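Local coordinates for protein phosphorylated carbohydrates phosphatase TM_1254 (Thermotoga maritima msb8, PDB 3KBB) that dephosphorylates phosphorylated carbohydrates such as erythrose 4-phosphate, fructose 6-phosphate and mannose 6-phosphate with the help of a divalent metal cation, at residues Tyr23-Glu28 against His72-Arg77; Ile53-Leu58 against Glu65-Arg70; Arg100-Leu105 against Glu151-Val156; Val129-Asp134 against Tyr146-Glu151; Gly10-Thr15 against Pro87-Ala92. One frame throughout, in Å; residues are numbered along the deposited sequence.

Overall arrangement
The five contacts illustrate how a HAD-superfamily phosphatase is built from a helical cap and an alpha/beta core. Interactions 1 and 2 lie in the cap, share helix 64-82 and touch each other, with Val26 CG1 3.6 Å from Phe67 CE1. Interactions 3 and 4 lie in the core, where both pack helix 144-153 on neighbouring strands of the parallel sheet; their centres are about 10 Å apart. Interaction 5 joins the chain leaving for the cap to the chain returning from it, and so encloses interactions 1 and 2 in sequence. It is also closest to the probable nucleophile Asp7: the side chain of Val11 is about 4 Å from it, against about 9 Å for Val149.

Interaction 1. Residues Tyr23-Glu28 against His72-Arg77; sequences YRRVAE and HEEKKR
Glu74 reaches from helix 64-82 toward helix 19-29 and lays its side chain across Arg25 and Val26. The two short segments cross at 132°, their axes 8.7 Å apart at closest approach. Carbon meets carbon first: Val26 CG2 lies 3.6 Å from Glu74 CG. Beyond CG the glutamate bends (chi2 -63°), which turns its carboxylate to the flank of the Arg25 chain, with Glu74 OE1 3.8 Å from Arg25 CB. The charged groups are not paired directly. Guanidinium and carboxylate planes stand 79° apart, and Arg25 NH1 stays 4.7 Å from Glu74 OE1. A water bridges them, donating to Glu74 OE1 at 2.9 Å and accepting a weak bond from Arg25 NH1. The extended arginine chain carries NH1 on to Arg77 CB, 3.9 Å away, while its stronger polar partners lie elsewhere: NE forms a salt bridge with Glu21 and NH2 one with Glu81. Arg77 NE in turn makes a long salt bridge of 4.0 Å to Glu74 OE1. Putting an alanine in place of Glu74 would probably open a gap beside Val26 CG2 and leave the bridging water without its acceptor. The chemistry is thus that of a buried acid whose methylenes serve the apolar helix interface, whereas its negative charge is probably balanced by a water-mediated arginine on one helix and a distant arginine on its own.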
# COMPACT_ATOMS: atom_id res chain seq x y z
N TYR A 23 -15.84 2.59 7.94
CA TYR A 23 -17.09 3.12 7.35
C TYR A 23 -18.32 2.71 8.18
O TYR A 23 -19.28 3.48 8.31
CB TYR A 23 -17.25 2.71 5.90
CG TYR A 23 -16.27 3.33 4.93
CD1 TYR A 23 -15.33 4.28 5.34
CD2 TYR A 23 -16.32 2.99 3.58
CE1 TYR A 23 -14.41 4.85 4.41
CE2 TYR A 23 -15.45 3.56 2.67
CZ TYR A 23 -14.50 4.48 3.09
OH TYR A 23 -13.66 4.99 2.13
N ARG A 24 -18.25 1.52 8.77
CA ARG A 24 -19.30 1.05 9.69
C ARG A 24 -19.41 1.97 10.91
O ARG A 24 -20.53 2.35 11.32
CB ARG A 24 -19.06 -0.41 10.10
CG ARG A 24 -20.28 -1.10 10.78
CD ARG A 24 -19.86 -2.30 11.65
NE ARG A 24 -19.03 -1.87 12.75
CZ ARG A 24 -19.48 -1.33 13.88
NH1 ARG A 24 -20.80 -1.20 14.09
NH2 ARG A 24 -18.61 -0.96 14.81
N ARG A 25 -18.27 2.36 11.49
CA ARG A 25 -18.25 3.33 12.58
C ARG A 25 -18.78 4.71 12.21
O ARG A 25 -19.46 5.36 13.03
CB ARG A 25 -16.84 3.48 13.14
CG ARG A 25 -16.40 2.29 13.96
CD ARG A 25 -15.02 2.54 14.60
NE ARG A 25 -14.42 1.33 15.16
CZ ARG A 25 -13.42 1.35 16.04
NH1 ARG A 25 -12.92 2.52 16.46
NH2 ARG A 25 -12.91 0.21 16.50
N VAL A 26 -18.45 5.17 11.01
CA VAL A 26 -19.00 6.44 10.53
C VAL A 26 -20.52 6.36 10.52
O VAL A 26 -21.18 7.21 11.13
CB VAL A 26 -18.51 6.77 9.12
CG1 VAL A 26 -19.22 8.03 8.58
CG2 VAL A 26 -17.02 6.95 9.14
N ALA A 27 -21.05 5.32 9.87
CA ALA A 27 -22.51 5.15 9.76
C ALA A 27 -23.11 5.10 11.16
O ALA A 27 -24.13 5.76 11.44
CB ALA A 27 -22.81 3.89 9.00
N GLU A 28 -22.48 4.30 12.03
CA GLU A 28 -22.95 4.14 13.41
C GLU A 28 -22.96 5.48 14.16
O GLU A 28 -23.87 5.74 14.97
CB GLU A 28 -22.07 3.10 14.12
CG GLU A 28 -22.33 2.96 15.59
CD GLU A 28 -21.49 1.88 16.22
OE1 GLU A 28 -21.75 0.68 15.95
OE2 GLU A 28 -20.59 2.23 16.97
N HIS A 72 -12.46 10.70 8.26
CA HIS A 72 -11.06 10.89 8.61
C HIS A 72 -10.79 10.41 10.05
O HIS A 72 -9.88 9.62 10.29
CB HIS A 72 -10.67 12.36 8.39
CG HIS A 72 -9.23 12.67 8.67
ND1 HIS A 72 -8.20 12.12 7.95
CD2 HIS A 72 -8.66 13.47 9.61
CE1 HIS A 72 -7.05 12.57 8.42
NE2 HIS A 72 -7.30 13.39 9.42
N GLU A 73 -11.62 10.88 10.98
CA GLU A 73 -11.53 10.52 12.40
C GLU A 73 -11.67 9.02 12.67
O GLU A 73 -10.87 8.44 13.43
CB GLU A 73 -12.60 11.31 13.19
CG GLU A 73 -12.86 10.79 14.62
CD GLU A 73 -13.99 11.53 15.34
OE1 GLU A 73 -15.12 11.61 14.80
OE2 GLU A 73 -13.73 12.02 16.46
N GLU A 74 -12.67 8.39 12.05
CA GLU A 74 -12.90 6.96 12.25
C GLU A 74 -11.80 6.07 11.65
O GLU A 74 -11.43 5.05 12.25
CB GLU A 74 -14.29 6.55 11.72
CG GLU A 74 -15.47 7.29 12.37
CD GLU A 74 -15.66 7.05 13.88
OE1 GLU A 74 -14.83 6.38 14.56
OE2 GLU A 74 -16.69 7.58 14.40
N LYS A 75 -11.26 6.45 10.49
CA LYS A 75 -10.12 5.73 9.91
C LYS A 75 -8.89 5.77 10.83
O LYS A 75 -8.22 4.76 11.02
CB LYS A 75 -9.78 6.26 8.52
CG LYS A 75 -10.78 5.86 7.46
CD LYS A 75 -10.49 6.50 6.10
CE LYS A 75 -9.36 5.77 5.34
NZ LYS A 75 -9.25 6.30 3.95
N LYS A 76 -8.63 6.93 11.43
CA LYS A 76 -7.50 7.08 12.35
C LYS A 76 -7.62 6.13 13.52
O LYS A 76 -6.65 5.46 13.88
CB LYS A 76 -7.39 8.53 12.85
CG LYS A 76 -6.70 9.49 11.88
CD LYS A 76 -5.22 9.15 11.69
CE LYS A 76 -4.38 10.37 11.34
NZ LYS A 76 -4.78 11.01 10.05
N ARG A 77 -8.81 6.09 14.11
CA ARG A 77 -9.09 5.26 15.27
C ARG A 77 -8.96 3.79 14.93
O ARG A 77 -8.30 3.04 15.66
CB ARG A 77 -10.50 5.53 15.78
CG ARG A 77 -10.68 6.91 16.38
CD ARG A 77 -12.02 7.02 17.08
NE ARG A 77 -12.55 8.39 17.10
CZ ARG A 77 -12.22 9.32 17.98
NH1 ARG A 77 -11.34 9.07 18.95
NH2 ARG A 77 -12.77 10.53 17.89
O HOH W 1 -14.61 5.24 17.20

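Interaction 2. Residues Ile53-Leu58 against Glu65-Arg70; sequences ILMEAL and ENFKKR
Within the helical cap of this HAD-superfamily enzyme, Leu54 and Met55 of helix 47-57 receive Phe67 of helix 64-82, the next helix along the chain. Phe67 has its CG anti to the backbone N (chi1 -172°), which brings its ring against Leu54 and Met55. Met55, deposited as selenomethionine, covers one face: its CB sits 3.8 Å from the centroid of the Phe67 ring and only 4° off the ring normal, a CH-pi contact almost over the centre. Its CG continues across that face toward Phe67 CD1, and the selenium lies obliquely to the ring, 4.8 Å from the Phe67 centroid. Leu54 comes instead at the edge, in the ring plane, where its CD2 lies 3.8 Å from Phe67 CZ. Farther out, Ile60 of the connecting loop touches both Met55 and Phe67, and Val26 of helix 19-29 also packs on Phe67. The selenium beside the ring makes this a Met-aromatic contact, supplemented by the Leu54 edge contact, in the core of the helical cap.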
# COMPACT_ATOMS: atom_id res chain seq x y z
N ILE A 53 -21.24 9.30 -2.17
CA ILE A 53 -22.20 8.22 -2.41
C ILE A 53 -22.59 7.53 -1.10
O ILE A 53 -23.77 7.32 -0.83
CB ILE A 53 -21.66 7.16 -3.41
CG1 ILE A 53 -21.56 7.73 -4.84
CG2 ILE A 53 -22.55 5.93 -3.42
CD1 ILE A 53 -20.84 6.79 -5.83
N LEU A 54 -21.61 7.16 -0.29
CA LEU A 54 -21.88 6.54 1.00
C LEU A 54 -22.84 7.41 1.81
O LEU A 54 -23.81 6.92 2.39
CB LEU A 54 -20.56 6.29 1.74
CG LEU A 54 -20.58 5.70 3.16
CD1 LEU A 54 -21.12 4.27 3.16
CD2 LEU A 54 -19.20 5.76 3.78
N MSE A 55 -22.57 8.71 1.85
CA MSE A 55 -23.35 9.63 2.66
C MSE A 55 -24.80 9.61 2.23
O MSE A 55 -25.68 9.51 3.07
CB MSE A 55 -22.79 11.06 2.58
CG MSE A 55 -23.45 12.01 3.54
SE MSE A 55 -22.91 13.87 3.12
CE MSE A 55 -23.59 14.00 1.30
N GLU A 56 -25.04 9.69 0.92
CA GLU A 56 -26.42 9.66 0.39
C GLU A 56 -27.06 8.27 0.48
O GLU A 56 -28.26 8.16 0.74
CB GLU A 56 -26.49 10.17 -1.05
CG GLU A 56 -26.03 11.61 -1.22
CD GLU A 56 -26.93 12.64 -0.52
OE1 GLU A 56 -28.07 12.30 -0.09
OE2 GLU A 56 -26.50 13.80 -0.41
N ALA A 57 -26.27 7.23 0.26
CA ALA A 57 -26.78 5.86 0.38
C ALA A 57 -27.37 5.64 1.78
O ALA A 57 -28.40 4.96 1.94
CB ALA A 57 -25.68 4.86 0.10
N LEU A 58 -26.70 6.20 2.79
CA LEU A 58 -27.07 6.02 4.19
C LEU A 58 -28.06 7.07 4.69
O LEU A 58 -28.41 7.11 5.88
CB LEU A 58 -25.80 6.05 5.04
CG LEU A 58 -24.82 4.88 4.79
CD1 LEU A 58 -23.71 5.01 5.77
CD2 LEU A 58 -25.50 3.53 4.94
N GLU A 65 -18.40 18.17 3.94
CA GLU A 65 -17.21 18.57 4.67
C GLU A 65 -17.18 17.91 6.05
O GLU A 65 -16.16 17.34 6.45
CB GLU A 65 -17.16 20.10 4.80
CG GLU A 65 -16.22 20.60 5.87
CD GLU A 65 -15.96 22.10 5.81
OE1 GLU A 65 -16.68 22.82 5.08
OE2 GLU A 65 -15.04 22.56 6.51
N ASN A 66 -18.30 17.99 6.76
CA ASN A 66 -18.45 17.36 8.06
C ASN A 66 -18.34 15.83 7.97
O ASN A 66 -17.69 15.20 8.81
CB ASN A 66 -19.77 17.76 8.71
CG ASN A 66 -19.71 19.13 9.39
OD1 ASN A 66 -18.62 19.65 9.68
ND2 ASN A 66 -20.88 19.70 9.67
N PHE A 67 -18.97 15.26 6.94
CA PHE A 67 -18.93 13.81 6.72
C PHE A 67 -17.50 13.33 6.51
O PHE A 67 -17.05 12.38 7.17
CB PHE A 67 -19.80 13.43 5.53
CG PHE A 67 -19.97 11.94 5.36
CD1 PHE A 67 -20.82 11.22 6.19
CD2 PHE A 67 -19.27 11.26 4.36
CE1 PHE A 67 -20.98 9.84 6.03
CE2 PHE A 67 -19.42 9.88 4.19
CZ PHE A 67 -20.27 9.16 5.03
N LYS A 68 -16.78 14.00 5.60
CA LYS A 68 -15.38 13.66 5.28
C LYS A 68 -14.50 13.72 6.51
O LYS A 68 -13.60 12.90 6.66
CB LYS A 68 -14.83 14.57 4.19
CG LYS A 68 -15.30 14.20 2.80
CD LYS A 68 -14.58 15.01 1.71
CE LYS A 68 -15.24 16.36 1.49
NZ LYS A 68 -14.68 17.11 0.31
N LYS A 69 -14.78 14.68 7.38
CA LYS A 69 -14.03 14.82 8.63
C LYS A 69 -14.27 13.61 9.54
O LYS A 69 -13.35 13.13 10.20
CB LYS A 69 -14.42 16.12 9.34
CG LYS A 69 -13.60 16.38 10.62
CD LYS A 69 -13.86 17.74 11.24
CE LYS A 69 -13.05 17.88 12.53
NZ LYS A 69 -12.91 19.31 12.94
N ARG A 70 -15.52 13.14 9.58
CA ARG A 70 -15.88 11.99 10.41
C ARG A 70 -15.22 10.73 9.89
O ARG A 70 -14.71 9.92 10.66
CB ARG A 70 -17.40 11.81 10.44
CG ARG A 70 -18.15 12.90 11.18
CD ARG A 70 -18.26 12.64 12.67
NE ARG A 70 -19.46 11.90 13.01
CZ ARG A 70 -20.68 12.42 13.13
NH1 ARG A 70 -20.90 13.72 12.93
NH2 ARG A 70 -21.70 11.64 13.45

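Interaction 3. Residues Arg100-Leu105 against Glu151-Val156; sequences RIKLAL and ERLNVV
Lys102 and Leu153 bring their CA atoms to 7.4 Å where strand 102-106 begins and helix 144-153 ends, Asn154 leaving the helix with positive phi. This is a helix-on-sheet contact of the Rossmann-like HAD core, and it has an apolar and a polar half. In the apolar half, Leu153 CG stands anti to its carbonyl carbon (chi1 -74°), and this sends the branch toward the strand; Leu153 CD2 lies 3.8 Å from Lys102 CB and 4.0 Å from Ala104 CB. Val129 and Ala3 on the flanking strands also touch the leucine. In the polar half the lysine chain runs extended past the leucine, in the opposite direction, to the helix end. Its NZ donates to Leu153 O at 2.7 Å, meeting the carbonyl at 141° and tilted out of its plane. A positive ammonium at this place would probably be favoured by the carbonyls gathered at the helix C-terminus. Two waters extend its grip, each accepting from the ammonium: one donates in turn to Asn154 O, and the other, 2.8 Å from Lys102 NZ, donates to Arg152 O at 3.0 Å.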
# COMPACT_ATOMS: atom_id res chain seq x y z
N ARG A 100 23.67 -5.33 4.04
CA ARG A 100 24.18 -4.00 3.73
C ARG A 100 23.76 -3.58 2.32
O ARG A 100 24.55 -3.10 1.50
CB ARG A 100 25.69 -3.93 4.01
CG ARG A 100 26.01 -4.17 5.49
CD ARG A 100 27.46 -4.64 5.67
NE ARG A 100 27.70 -5.94 5.04
CZ ARG A 100 28.40 -6.12 3.92
NH1 ARG A 100 28.97 -5.09 3.30
NH2 ARG A 100 28.54 -7.34 3.42
N ILE A 101 22.49 -3.83 2.04
CA ILE A 101 21.88 -3.48 0.76
C ILE A 101 20.89 -2.34 1.10
O ILE A 101 20.30 -2.36 2.17
CB ILE A 101 21.17 -4.76 0.16
CG1 ILE A 101 22.27 -5.71 -0.34
CG2 ILE A 101 20.16 -4.45 -0.97
CD1 ILE A 101 21.77 -7.02 -0.88
N LYS A 102 20.68 -1.41 0.17
CA LYS A 102 19.79 -0.27 0.45
C LYS A 102 18.35 -0.71 0.40
O LYS A 102 18.01 -1.63 -0.39
CB LYS A 102 19.99 0.79 -0.63
CG LYS A 102 21.28 1.60 -0.44
CD LYS A 102 21.43 2.58 -1.57
CE LYS A 102 22.76 3.31 -1.48
NZ LYS A 102 22.68 4.52 -2.34
N LEU A 103 17.51 -0.06 1.21
CA LEU A 103 16.11 -0.45 1.35
C LEU A 103 15.29 0.78 1.04
O LEU A 103 15.58 1.86 1.59
CB LEU A 103 15.84 -0.89 2.79
CG LEU A 103 14.63 -1.69 3.28
CD1 LEU A 103 14.26 -2.84 2.32
CD2 LEU A 103 14.89 -2.27 4.72
N ALA A 104 14.30 0.63 0.17
CA ALA A 104 13.48 1.78 -0.19
C ALA A 104 12.00 1.43 -0.08
O ALA A 104 11.61 0.27 -0.25
CB ALA A 104 13.78 2.27 -1.58
N LEU A 105 11.20 2.48 0.13
CA LEU A 105 9.74 2.39 0.17
C LEU A 105 9.20 3.26 -0.97
O LEU A 105 9.71 4.36 -1.20
CB LEU A 105 9.25 3.01 1.48
CG LEU A 105 7.74 2.89 1.47
CD1 LEU A 105 7.29 1.53 1.98
CD2 LEU A 105 7.06 4.04 2.20
N GLU A 151 16.46 7.14 -8.66
CA GLU A 151 17.28 8.36 -8.58
C GLU A 151 17.82 8.59 -7.20
O GLU A 151 19.03 8.85 -7.05
CB GLU A 151 16.48 9.57 -9.04
CG GLU A 151 17.35 10.86 -9.08
CD GLU A 151 16.69 11.95 -9.85
OE1 GLU A 151 15.49 12.21 -9.58
OE2 GLU A 151 17.36 12.53 -10.74
N ARG A 152 16.95 8.55 -6.20
CA ARG A 152 17.32 8.79 -4.84
C ARG A 152 18.25 7.68 -4.29
O ARG A 152 19.13 7.95 -3.48
CB ARG A 152 16.10 8.94 -3.94
CG ARG A 152 15.29 10.26 -4.21
CD ARG A 152 14.19 10.52 -3.13
NE ARG A 152 13.38 11.68 -3.50
CZ ARG A 152 12.17 12.03 -3.00
NH1 ARG A 152 11.56 11.34 -2.04
NH2 ARG A 152 11.59 13.13 -3.46
N LEU A 153 18.06 6.44 -4.75
CA LEU A 153 18.95 5.34 -4.35
C LEU A 153 20.32 5.38 -5.08
O LEU A 153 21.31 4.78 -4.61
CB LEU A 153 18.29 4.02 -4.75
CG LEU A 153 17.11 3.50 -3.95
CD1 LEU A 153 16.48 2.37 -4.75
CD2 LEU A 153 17.63 2.95 -2.59
N ASN A 154 20.34 6.07 -6.21
CA ASN A 154 21.45 6.05 -7.16
C ASN A 154 21.86 4.62 -7.54
O ASN A 154 23.04 4.20 -7.38
CB ASN A 154 22.62 6.86 -6.56
CG ASN A 154 23.73 7.05 -7.53
OD1 ASN A 154 23.54 7.12 -8.74
ND2 ASN A 154 24.94 7.16 -6.99
N VAL A 155 20.88 3.86 -8.01
CA VAL A 155 21.10 2.47 -8.46
C VAL A 155 20.41 2.22 -9.81
O VAL A 155 19.42 2.88 -10.16
CB VAL A 155 20.65 1.40 -7.39
CG1 VAL A 155 21.24 1.68 -6.03
CG2 VAL A 155 19.13 1.36 -7.28
N VAL A 156 20.94 1.28 -10.57
CA VAL A 156 20.40 0.91 -11.89
C VAL A 156 19.23 -0.07 -11.70
O VAL A 156 19.26 -0.83 -10.76
CB VAL A 156 21.51 0.27 -12.76
CG1 VAL A 156 22.71 1.25 -12.86
CG2 VAL A 156 21.98 -0.99 -12.16
O HOH W 2 23.90 3.44 -4.57
O HOH W 3 20.74 6.36 -1.55

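Interaction 4. Residues Val129-Asp134 against Tyr146-Glu151; sequences VMVFGD and YLLVLE
Val131 meets helix 144-153 with both of its methyls. CG2 touches Val149 CG2 at 3.6 Å, while CG1 lies 3.8 Å from Leu148 CD2, so that the valine packs against two successive helix residues. It is the branching at CB that permits this, with CG1 anti to the backbone N (chi1 171°) and CG2 anti to the carbonyl carbon. Val129, two residues back on the same face of the strand, makes a looser contact, its CG1 4.4 Å from Val149 CG1. An alanine at Val131 would lack both gamma methyls and is likely to leave a gap under Leu148 and Val149. What positions these side chains is the backbone: Val129 and Val131 are hydrogen-bonded to Leu105 of the adjoining strand. Val149 also rests on Ala104 and Ala106 of that strand. Helix 144-153 runs nearly antiparallel to the strand, at 158°, as expected in a beta-alpha-beta crossover; it links edge strand 129-131 to strand 160-164, passing over strands 102-106 and 3-7.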
# COMPACT_ATOMS: atom_id res chain seq x y z
N VAL A 129 15.63 5.14 1.66
CA VAL A 129 14.98 6.03 0.70
C VAL A 129 13.49 5.79 0.82
O VAL A 129 13.03 4.63 0.83
CB VAL A 129 15.47 5.73 -0.73
CG1 VAL A 129 14.53 6.30 -1.80
CG2 VAL A 129 16.93 6.24 -0.94
N MSE A 130 12.69 6.86 0.80
CA MSE A 130 11.24 6.65 0.80
C MSE A 130 10.63 7.69 -0.14
O MSE A 130 11.02 8.87 -0.08
CB MSE A 130 10.65 6.80 2.21
CG MSE A 130 11.25 5.85 3.33
SE MSE A 130 10.20 5.92 4.94
CE MSE A 130 10.85 7.63 5.67
N VAL A 131 9.78 7.26 -1.06
CA VAL A 131 9.15 8.19 -2.02
C VAL A 131 7.64 8.03 -1.87
O VAL A 131 7.14 6.88 -1.74
CB VAL A 131 9.60 7.85 -3.47
CG1 VAL A 131 8.81 8.65 -4.48
CG2 VAL A 131 11.12 8.12 -3.68
N PHE A 132 6.90 9.16 -1.91
CA PHE A 132 5.48 9.20 -1.55
C PHE A 132 4.70 9.77 -2.72
O PHE A 132 5.28 10.36 -3.61
CB PHE A 132 5.31 10.06 -0.28
CG PHE A 132 6.09 9.51 0.89
CD1 PHE A 132 5.57 8.47 1.65
CD2 PHE A 132 7.35 10.01 1.18
CE1 PHE A 132 6.28 7.93 2.71
CE2 PHE A 132 8.09 9.44 2.22
CZ PHE A 132 7.53 8.40 2.98
N GLY A 133 3.39 9.57 -2.72
CA GLY A 133 2.59 9.88 -3.91
C GLY A 133 2.48 11.35 -4.25
O GLY A 133 2.25 11.73 -5.43
N ASP A 134 2.64 12.19 -3.23
CA ASP A 134 2.62 13.65 -3.44
C ASP A 134 3.96 14.21 -3.85
O ASP A 134 4.15 15.44 -3.85
CB ASP A 134 2.07 14.40 -2.20
CG ASP A 134 2.81 14.08 -0.87
OD1 ASP A 134 3.58 13.10 -0.73
OD2 ASP A 134 2.58 14.86 0.09
N TYR A 146 8.79 5.15 -9.50
CA TYR A 146 9.95 4.23 -9.44
C TYR A 146 11.22 4.87 -9.98
O TYR A 146 12.29 4.59 -9.47
CB TYR A 146 9.63 2.90 -10.15
CG TYR A 146 8.81 2.06 -9.19
CD1 TYR A 146 9.41 1.41 -8.09
CD2 TYR A 146 7.43 1.95 -9.34
CE1 TYR A 146 8.66 0.67 -7.19
CE2 TYR A 146 6.65 1.21 -8.44
CZ TYR A 146 7.29 0.58 -7.35
OH TYR A 146 6.56 -0.15 -6.44
N LEU A 147 11.11 5.71 -11.01
CA LEU A 147 12.28 6.48 -11.52
C LEU A 147 12.86 7.36 -10.40
O LEU A 147 14.09 7.45 -10.24
CB LEU A 147 11.86 7.29 -12.77
CG LEU A 147 11.56 6.43 -13.99
CD1 LEU A 147 10.80 7.30 -15.06
CD2 LEU A 147 12.81 5.75 -14.59
N LEU A 148 11.99 7.99 -9.59
CA LEU A 148 12.46 8.83 -8.48
C LEU A 148 13.11 7.97 -7.38
O LEU A 148 14.15 8.36 -6.80
CB LEU A 148 11.30 9.65 -7.91
CG LEU A 148 11.62 10.70 -6.82
CD1 LEU A 148 12.78 11.62 -7.23
CD2 LEU A 148 10.33 11.48 -6.44
N VAL A 149 12.53 6.80 -7.09
CA VAL A 149 13.16 5.87 -6.13
C VAL A 149 14.56 5.49 -6.60
O VAL A 149 15.51 5.51 -5.78
CB VAL A 149 12.31 4.57 -5.90
CG1 VAL A 149 13.09 3.57 -4.97
CG2 VAL A 149 10.98 4.92 -5.23
N LEU A 150 14.69 5.13 -7.90
CA LEU A 150 15.99 4.77 -8.50
C LEU A 150 16.98 5.93 -8.40
O LEU A 150 18.14 5.74 -8.08
CB LEU A 150 15.84 4.30 -9.93
CG LEU A 150 15.03 3.01 -10.13
CD1 LEU A 150 14.77 2.77 -11.61
CD2 LEU A 150 15.90 1.89 -9.50
N GLU A 151 16.46 7.14 -8.66
CA GLU A 151 17.28 8.36 -8.58
C GLU A 151 17.82 8.59 -7.20
O GLU A 151 19.03 8.85 -7.05
CB GLU A 151 16.48 9.57 -9.04
CG GLU A 151 17.35 10.86 -9.08
CD GLU A 151 16.69 11.95 -9.85
OE1 GLU A 151 15.49 12.21 -9.58
OE2 GLU A 151 17.36 12.53 -10.74

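Interaction 5. Residues Gly10-Thr15 against Pro87-Ala92; sequences GVLMDT and PGVREA
Leu12 and Val89 make the apolar contact between the loop after strand 3-7 and the first turn of helix 89-98. Leu12 CD2 comes to 3.3 Å from Val89 CG1, tighter than usual for two methyls, and the side chains cross at about a right angle. Leu12 CG stands beside the backbone N, anti to the carbonyl carbon (chi1 -57°), which lets CD2 reach the valine. The other valine methyl meets a polar atom: Val89 CG2 lies 3.4 Å from Val11 O. The hydrogen bonds hold the loop itself and tie it to Asn86. Gly10 N donates to Met13 O at 2.7 Å within the loop, and Asn86 gives its ND2 to both Val11 O and Asp14 OD1. Backbone shape supplies the third element, for Gly88 takes the N-cap position with positive phi, and Gly10 adopts angles at which a CB would press on the preceding carbonyl. The loop continues directly from the segment bearing Asp7, probably the nucleophile as in other HAD enzymes, while residues just before helix 89-98 return from the cap. Chemically, then, methyl packing joins the two ends of the cap insertion, and the buried carbonyl of Val11 is satisfied by an asparagine of the returning chain.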
# COMPACT_ATOMS: atom_id res chain seq x y z
N GLY A 10 -0.51 -3.04 1.44
CA GLY A 10 -0.70 -4.33 0.81
C GLY A 10 0.56 -5.17 0.78
O GLY A 10 0.54 -6.31 0.29
N VAL A 11 1.67 -4.63 1.28
CA VAL A 11 2.89 -5.40 1.39
C VAL A 11 3.36 -5.31 2.82
O VAL A 11 3.44 -6.31 3.50
CB VAL A 11 4.01 -4.91 0.42
CG1 VAL A 11 5.24 -5.72 0.56
CG2 VAL A 11 3.52 -4.87 -1.04
N LEU A 12 3.65 -4.10 3.31
CA LEU A 12 4.11 -4.00 4.70
C LEU A 12 2.98 -4.16 5.74
O LEU A 12 3.19 -4.69 6.84
CB LEU A 12 4.83 -2.66 4.89
CG LEU A 12 6.03 -2.36 3.99
CD1 LEU A 12 6.63 -1.01 4.50
CD2 LEU A 12 7.06 -3.44 4.05
N MSE A 13 1.79 -3.68 5.37
CA MSE A 13 0.60 -3.84 6.16
C MSE A 13 -0.58 -3.57 5.23
O MSE A 13 -0.40 -3.05 4.13
CB MSE A 13 0.61 -2.91 7.38
CG MSE A 13 0.42 -1.44 7.11
SE MSE A 13 1.78 -0.51 6.04
CE MSE A 13 0.35 0.23 4.98
N ASP A 14 -1.76 -4.03 5.64
CA ASP A 14 -2.93 -3.98 4.76
C ASP A 14 -4.07 -3.13 5.36
O ASP A 14 -4.69 -3.53 6.35
CB ASP A 14 -3.49 -5.39 4.51
CG ASP A 14 -2.47 -6.36 3.95
OD1 ASP A 14 -1.50 -5.93 3.30
OD2 ASP A 14 -2.67 -7.57 4.15
N THR A 15 -4.36 -2.00 4.76
CA THR A 15 -5.45 -1.15 5.28
C THR A 15 -6.80 -1.52 4.70
O THR A 15 -7.85 -1.29 5.36
CB THR A 15 -5.22 0.34 5.03
OG1 THR A 15 -5.12 0.59 3.61
CG2 THR A 15 -3.96 0.83 5.77
N PRO A 87 2.69 -10.46 8.68
CA PRO A 87 3.67 -11.42 9.21
C PRO A 87 4.88 -11.59 8.29
O PRO A 87 4.73 -11.70 7.06
CB PRO A 87 2.87 -12.74 9.30
CG PRO A 87 1.63 -12.53 8.42
CD PRO A 87 1.35 -11.05 8.50
N GLY A 88 6.07 -11.64 8.90
CA GLY A 88 7.33 -11.92 8.18
C GLY A 88 7.95 -10.70 7.51
O GLY A 88 9.11 -10.76 7.08
N VAL A 89 7.20 -9.60 7.44
CA VAL A 89 7.75 -8.44 6.73
C VAL A 89 8.92 -7.77 7.50
O VAL A 89 9.95 -7.39 6.91
CB VAL A 89 6.61 -7.46 6.35
CG1 VAL A 89 7.19 -6.15 5.87
CG2 VAL A 89 5.74 -8.11 5.31
N ARG A 90 8.78 -7.64 8.81
CA ARG A 90 9.89 -7.09 9.60
C ARG A 90 11.18 -7.89 9.40
O ARG A 90 12.24 -7.31 9.20
CB ARG A 90 9.49 -6.94 11.06
CG ARG A 90 10.51 -6.20 11.91
CD ARG A 90 10.03 -6.09 13.34
NE ARG A 90 8.77 -5.35 13.43
CZ ARG A 90 8.71 -4.02 13.54
NH1 ARG A 90 9.82 -3.29 13.56
NH2 ARG A 90 7.54 -3.43 13.60
N GLU A 91 11.07 -9.23 9.38
CA GLU A 91 12.24 -10.12 9.26
C GLU A 91 12.89 -9.91 7.88
O GLU A 91 14.11 -10.02 7.71
CB GLU A 91 11.81 -11.59 9.43
CG GLU A 91 12.75 -12.42 10.32
CD GLU A 91 12.36 -13.92 10.47
OE1 GLU A 91 11.15 -14.22 10.59
OE2 GLU A 91 13.30 -14.77 10.49
N ALA A 92 12.05 -9.65 6.89
CA ALA A 92 12.50 -9.40 5.54
C ALA A 92 13.25 -8.08 5.47
O ALA A 92 14.31 -8.02 4.86
CB ALA A 92 11.33 -9.39 4.59